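Local coordinates for guanine nucleotide exchange factor SRM1 (Saccharomyces cerevisiae, PDB 3OF7), which promotes the exchange of GDP for GTP on the small GTPases GSP1 and GSP2 and binds chromatin, at residues A[217-220]-A[224-227]. Sequence-based numbering, arbitrary orientation.
Sequences LFLD and MVFA
D220 and M224 close the end of an antiparallel hairpin, and the aspartate side chain does much of the closing. With chi1 at 76°, CG is tucked in between the two backbone branches at CA, N and C, which brings the carboxylate alongside M224, the residue just ahead of the returning strand. CB lies beside F226 CE1, and CG meets that ring at its edge. OD1 accepts the backbone N-H of M224 at 3.0 Å, reached from above the carboxylate plane, and takes weak hydrogen bonds from the backbone N of E222 and of G223. OD2 approaches the F226 edge, 3.4 Å from CE1, while S202 OG supplies its hydrogen bond. A short side chain with two acceptors suits this turn: it gathers backbone N-H groups, and the slightly positive rim of the F226 ring is probably a favourable neighbour for OD2. The backbone adds D220 N to M224 O, 3.1 Å, in the carbonyl plane.

Further along, F218 and F226 form the hydrogen-bonded pair, F218 N to F226 O and F226 N to F218 O both measuring 2.8 Å. Their side chains share one face of the sheet, where flat, apolar rings can pack in a buried layer with F201, which F226 meets edge-to-face. On the other face the branched L217, L219 and V225 pack on strand 259-264, while the small A227 lets L217 CD2 come within 3.6 Å of its CB; L219 CD1 meets V225 CG2 at 4.1 Å.

Strands 215-220 and 225-229 are the two middle strands of a four-stranded antiparallel blade, and the hairpin spans the boundary between the third and fourth RCC1 repeats, as expected of the RCC1-type seven-bladed beta-propeller.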
ATOM      1  N   LEU A 217      -3.797   6.282  -8.606  1.00 14.44           N
ATOM      2  CA  LEU A 217      -4.850   7.284  -8.455  1.00 14.61           C
ATOM      3  C   LEU A 217      -4.267   8.539  -7.809  1.00 15.02           C
ATOM      4  O   LEU A 217      -3.323   8.451  -7.030  1.00 14.47           O
ATOM      5  CB  LEU A 217      -5.978   6.744  -7.582  1.00 14.24           C
ATOM      6  CG  LEU A 217      -6.667   5.425  -7.955  1.00 14.64           C
ATOM      7  CD1 LEU A 217      -7.738   5.145  -6.959  1.00 14.80           C
ATOM      8  CD2 LEU A 217      -7.265   5.510  -9.357  1.00 15.35           C
ATOM      9  N   PHE A 218      -4.828   9.696  -8.164  1.00 15.67           N
ATOM     10  CA  PHE A 218      -4.459  10.991  -7.576  1.00 16.40           C
ATOM     11  C   PHE A 218      -5.737  11.680  -7.110  1.00 16.66           C
ATOM     12  O   PHE A 218      -6.798  11.538  -7.739  1.00 17.04           O
ATOM     13  CB  PHE A 218      -3.766  11.923  -8.591  1.00 16.31           C
ATOM     14  CG  PHE A 218      -2.548  11.342  -9.270  1.00 16.94           C
ATOM     15  CD1 PHE A 218      -1.274  11.568  -8.758  1.00 17.57           C
ATOM     16  CD2 PHE A 218      -2.671  10.601 -10.446  1.00 17.24           C
ATOM     17  CE1 PHE A 218      -0.135  11.055  -9.390  1.00 17.09           C
ATOM     18  CE2 PHE A 218      -1.540  10.070 -11.084  1.00 16.99           C
ATOM     19  CZ  PHE A 218      -0.269  10.297 -10.554  1.00 17.59           C
ATOM     20  N   LEU A 219      -5.632  12.429  -6.012  1.00 16.99           N
ATOM     21  CA  LEU A 219      -6.737  13.242  -5.497  1.00 17.02           C
ATOM     22  C   LEU A 219      -6.285  14.697  -5.445  1.00 17.67           C
ATOM     23  O   LEU A 219      -5.155  14.982  -5.034  1.00 17.39           O
ATOM     24  CB  LEU A 219      -7.140  12.780  -4.093  1.00 17.05           C
ATOM     25  CG  LEU A 219      -8.300  13.487  -3.376  1.00 16.54           C
ATOM     26  CD1 LEU A 219      -9.625  13.361  -4.151  1.00 15.19           C
ATOM     27  CD2 LEU A 219      -8.457  12.897  -1.967  1.00 15.34           C
ATOM     28  N   ASP A 220      -7.148  15.615  -5.875  1.00 18.60           N
ATOM     29  CA  ASP A 220      -6.781  17.036  -5.816  1.00 19.40           C
ATOM     30  C   ASP A 220      -7.560  17.809  -4.754  1.00 20.00           C
ATOM     31  O   ASP A 220      -8.449  17.259  -4.100  1.00 19.48           O
ATOM     32  CB  ASP A 220      -6.814  17.703  -7.203  1.00 19.81           C
ATOM     33  CG  ASP A 220      -8.215  17.995  -7.701  1.00 19.89           C
ATOM     34  OD1 ASP A 220      -9.185  17.898  -6.922  1.00 19.69           O
ATOM     35  OD2 ASP A 220      -8.338  18.331  -8.902  1.00 22.54           O
ATOM     36  N   MET A 224     -11.469  15.946  -6.830  1.00 21.51           N
ATOM     37  CA  MET A 224     -11.511  15.207  -8.093  1.00 21.51           C
ATOM     38  C   MET A 224     -10.471  14.082  -8.038  1.00 20.86           C
ATOM     39  O   MET A 224      -9.359  14.275  -7.532  1.00 20.96           O
ATOM     40  CB  MET A 224     -11.237  16.140  -9.278  1.00 21.67           C
ATOM     41  CG  MET A 224     -11.478  15.532 -10.672  1.00 23.55           C
ATOM     42  SD  MET A 224     -13.219  15.310 -11.128  1.00 27.06           S
ATOM     43  CE  MET A 224     -13.661  17.000 -11.587  1.00 27.77           C
ATOM     44  N   VAL A 225     -10.845  12.911  -8.545  1.00 20.31           N
ATOM     45  CA  VAL A 225      -9.930  11.760  -8.634  1.00 19.40           C
ATOM     46  C   VAL A 225      -9.460  11.563 -10.067  1.00 19.16           C
ATOM     47  O   VAL A 225     -10.248  11.659 -11.010  1.00 19.51           O
ATOM     48  CB  VAL A 225     -10.593  10.453  -8.143  1.00 19.20           C
ATOM     49  CG1 VAL A 225      -9.573   9.296  -8.087  1.00 18.82           C
ATOM     50  CG2 VAL A 225     -11.241  10.654  -6.783  1.00 19.60           C
ATOM     51  N   PHE A 226      -8.169  11.292 -10.220  1.00 18.50           N
ATOM     52  CA  PHE A 226      -7.562  11.027 -11.511  1.00 18.11           C
ATOM     53  C   PHE A 226      -6.932   9.653 -11.473  1.00 17.91           C
ATOM     54  O   PHE A 226      -6.436   9.226 -10.427  1.00 17.68           O
ATOM     55  CB  PHE A 226      -6.482  12.063 -11.815  1.00 18.11           C
ATOM     56  CG  PHE A 226      -6.994  13.471 -11.806  1.00 19.47           C
ATOM     57  CD1 PHE A 226      -7.156  14.157 -10.609  1.00 20.60           C
ATOM     58  CD2 PHE A 226      -7.361  14.092 -12.994  1.00 20.66           C
ATOM     59  CE1 PHE A 226      -7.652  15.462 -10.599  1.00 21.63           C
ATOM     60  CE2 PHE A 226      -7.859  15.396 -12.994  1.00 21.26           C
ATOM     61  CZ  PHE A 226      -8.000  16.080 -11.798  1.00 21.41           C
ATOM     62  N   ALA A 227      -6.943   8.973 -12.611  1.00 17.37           N
ATOM     63  CA  ALA A 227      -6.328   7.650 -12.699  1.00 17.30           C
ATOM     64  C   ALA A 227      -5.374   7.596 -13.885  1.00 17.22           C
ATOM     65  O   ALA A 227      -5.568   8.304 -14.888  1.00 17.31           O
ATOM     66  CB  ALA A 227      -7.399   6.577 -12.784  1.00 17.09           C
TER